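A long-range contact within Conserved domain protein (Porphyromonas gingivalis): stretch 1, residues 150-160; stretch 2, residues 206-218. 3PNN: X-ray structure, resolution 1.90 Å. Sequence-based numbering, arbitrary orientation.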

# COMPACT_ATOMS: atom_id res chain seq x y z
N CYS A 150 -3.08 -10.44 -7.05
CA CYS A 150 -2.32 -9.65 -8.02
C CYS A 150 -1.58 -8.50 -7.35
O CYS A 150 -1.79 -8.18 -6.17
CB CYS A 150 -3.24 -9.13 -9.13
SG CYS A 150 -4.50 -7.93 -8.55
N MSE A 151 -0.67 -7.88 -8.09
CA MSE A 151 -0.05 -6.64 -7.63
C MSE A 151 0.24 -5.80 -8.85
O MSE A 151 0.41 -6.33 -9.94
CB MSE A 151 1.25 -6.87 -6.83
CG MSE A 151 2.38 -7.58 -7.54
SE MSE A 151 4.16 -7.17 -6.72
CE MSE A 151 4.74 -5.81 -8.01
N VAL A 152 0.28 -4.49 -8.65
CA VAL A 152 0.55 -3.59 -9.77
C VAL A 152 2.04 -3.30 -9.71
O VAL A 152 2.54 -2.75 -8.73
CB VAL A 152 -0.29 -2.31 -9.70
CG1 VAL A 152 0.13 -1.33 -10.83
CG2 VAL A 152 -1.78 -2.65 -9.83
N GLY A 153 2.75 -3.74 -10.74
CA GLY A 153 4.19 -3.56 -10.77
C GLY A 153 4.58 -2.19 -11.32
O GLY A 153 3.92 -1.66 -12.21
N TYR A 154 5.65 -1.63 -10.75
CA TYR A 154 6.30 -0.44 -11.28
C TYR A 154 7.75 -0.78 -11.63
O TYR A 154 8.24 -1.84 -11.25
CB TYR A 154 6.22 0.69 -10.26
CG TYR A 154 4.79 1.16 -10.10
CD1 TYR A 154 4.29 2.21 -10.87
CD2 TYR A 154 3.92 0.52 -9.22
CE1 TYR A 154 2.98 2.64 -10.75
CE2 TYR A 154 2.59 0.93 -9.10
CZ TYR A 154 2.13 2.00 -9.86
OH TYR A 154 0.82 2.40 -9.75
N ARG A 155 8.44 0.09 -12.37
CA ARG A 155 9.84 -0.16 -12.72
C ARG A 155 10.75 0.63 -11.76
O ARG A 155 10.55 1.82 -11.56
CB ARG A 155 10.12 0.23 -14.18
CG ARG A 155 9.47 -0.72 -15.21
CD ARG A 155 8.10 -0.23 -15.71
NE ARG A 155 7.52 -1.18 -16.67
CZ ARG A 155 7.88 -1.27 -17.95
NH1 ARG A 155 8.83 -0.46 -18.43
NH2 ARG A 155 7.31 -2.15 -18.76
N VAL A 156 11.73 -0.06 -11.17
CA VAL A 156 12.52 0.55 -10.10
C VAL A 156 13.17 1.87 -10.52
O VAL A 156 13.21 2.82 -9.73
CB VAL A 156 13.59 -0.42 -9.56
CG1 VAL A 156 14.67 -0.70 -10.63
CG2 VAL A 156 14.22 0.16 -8.29
N GLY A 157 13.65 1.94 -11.76
CA GLY A 157 14.34 3.13 -12.24
C GLY A 157 13.46 4.38 -12.27
O GLY A 157 13.96 5.50 -12.30
N ASN A 158 12.15 4.17 -12.26
CA ASN A 158 11.19 5.27 -12.23
C ASN A 158 10.81 5.67 -10.80
O ASN A 158 10.02 6.60 -10.61
CB ASN A 158 9.90 4.88 -12.97
CG ASN A 158 10.11 4.65 -14.46
OD1 ASN A 158 10.97 5.28 -15.09
ND2 ASN A 158 9.32 3.75 -15.02
N THR A 159 11.36 4.99 -9.80
CA THR A 159 10.91 5.21 -8.42
C THR A 159 12.01 5.69 -7.48
O THR A 159 11.87 5.61 -6.26
CB THR A 159 10.32 3.92 -7.80
OG1 THR A 159 11.37 2.97 -7.55
CG2 THR A 159 9.26 3.30 -8.74
N LEU A 160 13.12 6.18 -8.04
CA LEU A 160 14.26 6.55 -7.20
C LEU A 160 14.19 8.01 -6.78
O LEU A 160 13.38 8.77 -7.31
CB LEU A 160 15.57 6.27 -7.94
CG LEU A 160 15.65 4.87 -8.53
CD1 LEU A 160 16.93 4.73 -9.35
CD2 LEU A 160 15.57 3.81 -7.45
N THR A 206 23.08 -5.25 -8.22
CA THR A 206 22.57 -4.25 -9.16
C THR A 206 21.19 -4.63 -9.68
O THR A 206 20.76 -5.78 -9.59
CB THR A 206 23.52 -4.02 -10.34
OG1 THR A 206 23.66 -5.23 -11.10
CG2 THR A 206 24.88 -3.57 -9.84
N LEU A 207 20.49 -3.63 -10.21
CA LEU A 207 19.14 -3.81 -10.70
C LEU A 207 19.04 -3.11 -12.05
O LEU A 207 19.55 -2.00 -12.21
CB LEU A 207 18.16 -3.15 -9.72
CG LEU A 207 17.30 -3.95 -8.74
CD1 LEU A 207 17.89 -5.27 -8.33
CD2 LEU A 207 16.97 -3.09 -7.51
N ALA A 208 18.38 -3.75 -13.01
CA ALA A 208 18.08 -3.10 -14.28
C ALA A 208 17.11 -1.94 -14.08
O ALA A 208 16.34 -1.93 -13.11
CB ALA A 208 17.49 -4.11 -15.26
N GLU A 209 17.14 -0.97 -14.99
CA GLU A 209 16.20 0.16 -14.90
C GLU A 209 14.74 -0.30 -14.87
O GLU A 209 13.89 0.33 -14.21
CB GLU A 209 16.42 1.13 -16.06
CG GLU A 209 17.75 1.88 -16.01
CD GLU A 209 17.78 2.97 -14.95
OE1 GLU A 209 16.71 3.50 -14.58
OE2 GLU A 209 18.90 3.30 -14.49
N ASP A 210 14.44 -1.37 -15.59
CA ASP A 210 13.06 -1.86 -15.70
C ASP A 210 12.72 -3.00 -14.73
O ASP A 210 11.67 -3.62 -14.86
CB ASP A 210 12.75 -2.30 -17.14
CG ASP A 210 13.62 -3.47 -17.59
OD1 ASP A 210 14.54 -3.87 -16.84
OD2 ASP A 210 13.37 -3.99 -18.70
N ALA A 211 13.60 -3.28 -13.78
CA ALA A 211 13.33 -4.32 -12.79
C ALA A 211 12.02 -4.01 -12.05
O ALA A 211 11.81 -2.89 -11.59
CB ALA A 211 14.48 -4.41 -11.79
N PRO A 212 11.15 -5.02 -11.93
CA PRO A 212 9.84 -4.76 -11.30
C PRO A 212 9.96 -4.57 -9.79
O PRO A 212 10.75 -5.27 -9.13
CB PRO A 212 9.05 -6.05 -11.58
CG PRO A 212 9.97 -6.95 -12.38
CD PRO A 212 11.34 -6.43 -12.29
N VAL A 213 9.18 -3.64 -9.24
CA VAL A 213 9.10 -3.46 -7.79
C VAL A 213 7.66 -3.33 -7.35
O VAL A 213 6.79 -2.91 -8.13
CB VAL A 213 9.89 -2.22 -7.28
CG1 VAL A 213 11.39 -2.46 -7.42
CG2 VAL A 213 9.46 -0.96 -8.02
N SER A 214 7.41 -3.72 -6.10
CA SER A 214 6.13 -3.46 -5.46
C SER A 214 6.14 -2.04 -4.88
O SER A 214 7.16 -1.60 -4.34
CB SER A 214 5.89 -4.47 -4.33
OG SER A 214 4.81 -4.06 -3.51
N MSE A 215 5.02 -1.33 -5.00
CA MSE A 215 4.83 -0.05 -4.31
C MSE A 215 3.65 -0.18 -3.35
O MSE A 215 3.00 0.82 -2.99
CB MSE A 215 4.61 1.11 -5.30
CG MSE A 215 5.77 1.31 -6.29
SE MSE A 215 7.48 1.64 -5.38
CE MSE A 215 7.08 3.37 -4.61
N ASN A 216 3.41 -1.41 -2.92
CA ASN A 216 2.33 -1.74 -1.98
C ASN A 216 0.93 -1.49 -2.55
O ASN A 216 0.03 -1.07 -1.82
CB ASN A 216 2.50 -0.99 -0.65
CG ASN A 216 2.49 -1.93 0.56
OD1 ASN A 216 2.81 -3.12 0.45
ND2 ASN A 216 2.13 -1.39 1.72
N MSE A 217 0.76 -1.74 -3.85
CA MSE A 217 -0.57 -1.76 -4.45
C MSE A 217 -0.92 -3.21 -4.79
O MSE A 217 -0.39 -3.76 -5.76
CB MSE A 217 -0.61 -0.88 -5.72
CG MSE A 217 -1.95 -0.90 -6.47
SE MSE A 217 -1.98 0.50 -7.89
CE MSE A 217 -3.60 1.44 -7.35
N TRP A 218 -1.79 -3.82 -4.00
CA TRP A 218 -2.09 -5.26 -4.12
C TRP A 218 -3.56 -5.47 -4.42
O TRP A 218 -4.39 -4.60 -4.12
CB TRP A 218 -1.82 -5.94 -2.79
CG TRP A 218 -0.44 -5.81 -2.29
CD1 TRP A 218 0.05 -4.88 -1.42
CD2 TRP A 218 0.65 -6.67 -2.62
NE1 TRP A 218 1.39 -5.11 -1.19
CE2 TRP A 218 1.78 -6.20 -1.93
CE3 TRP A 218 0.78 -7.79 -3.45
CZ2 TRP A 218 3.03 -6.82 -2.03
CZ3 TRP A 218 2.02 -8.42 -3.54
CH2 TRP A 218 3.13 -7.92 -2.84
O HOH W 1 2.72 -2.53 -6.09

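Five backbone hydrogen bonds join the stretches, whose strand parts pair antiparallel. Tyr 154 and Val 213 form the closed pair: Tyr 154 N donates to Val 213 O (3.1 Å, 179° at the hydrogen), and Val 213 N donates to Tyr 154 O (2.9 Å, 159°). Pro 212, lacking an amide hydrogen, sits at a non-hydrogen-bonded position opposite Arg 155, so its missing amide hydrogen costs this pairing no bond. Beyond it, Val 156 N reaches Ala 211 O (2.9 Å, 160°) and Gly 157 N reaches Glu 209 O (2.9 Å, 148°), tying the 3-10 segment to the type I turn from Ala 208 to Ala 211. An ideal CB on Gly 157 would lie 2.1 Å from Glu 209 OE1, so the absent side chain leaves room for that carboxylate.

At the other end, Val 152 N donates to Met 217 O (3.1 Å, 167°). The chain turns a corner at Asn 216, and water 1 serves the groups left there: it donates to Val 152 O (2.7 Å) and accepts from Met 215 N (2.8 Å) and Met 217 N (3.1 Å).

Buried side chains pack beside the strand pairing, while the turn end at Glu 209 is exposed. Val 156 CB meets Val 213 CG1 at 3.7 Å, Tyr 154 CD2 meets Met 215 CG at 3.6 Å, and selenomethionine Met 151 places CB 3.5 Å from Trp 218 CE3.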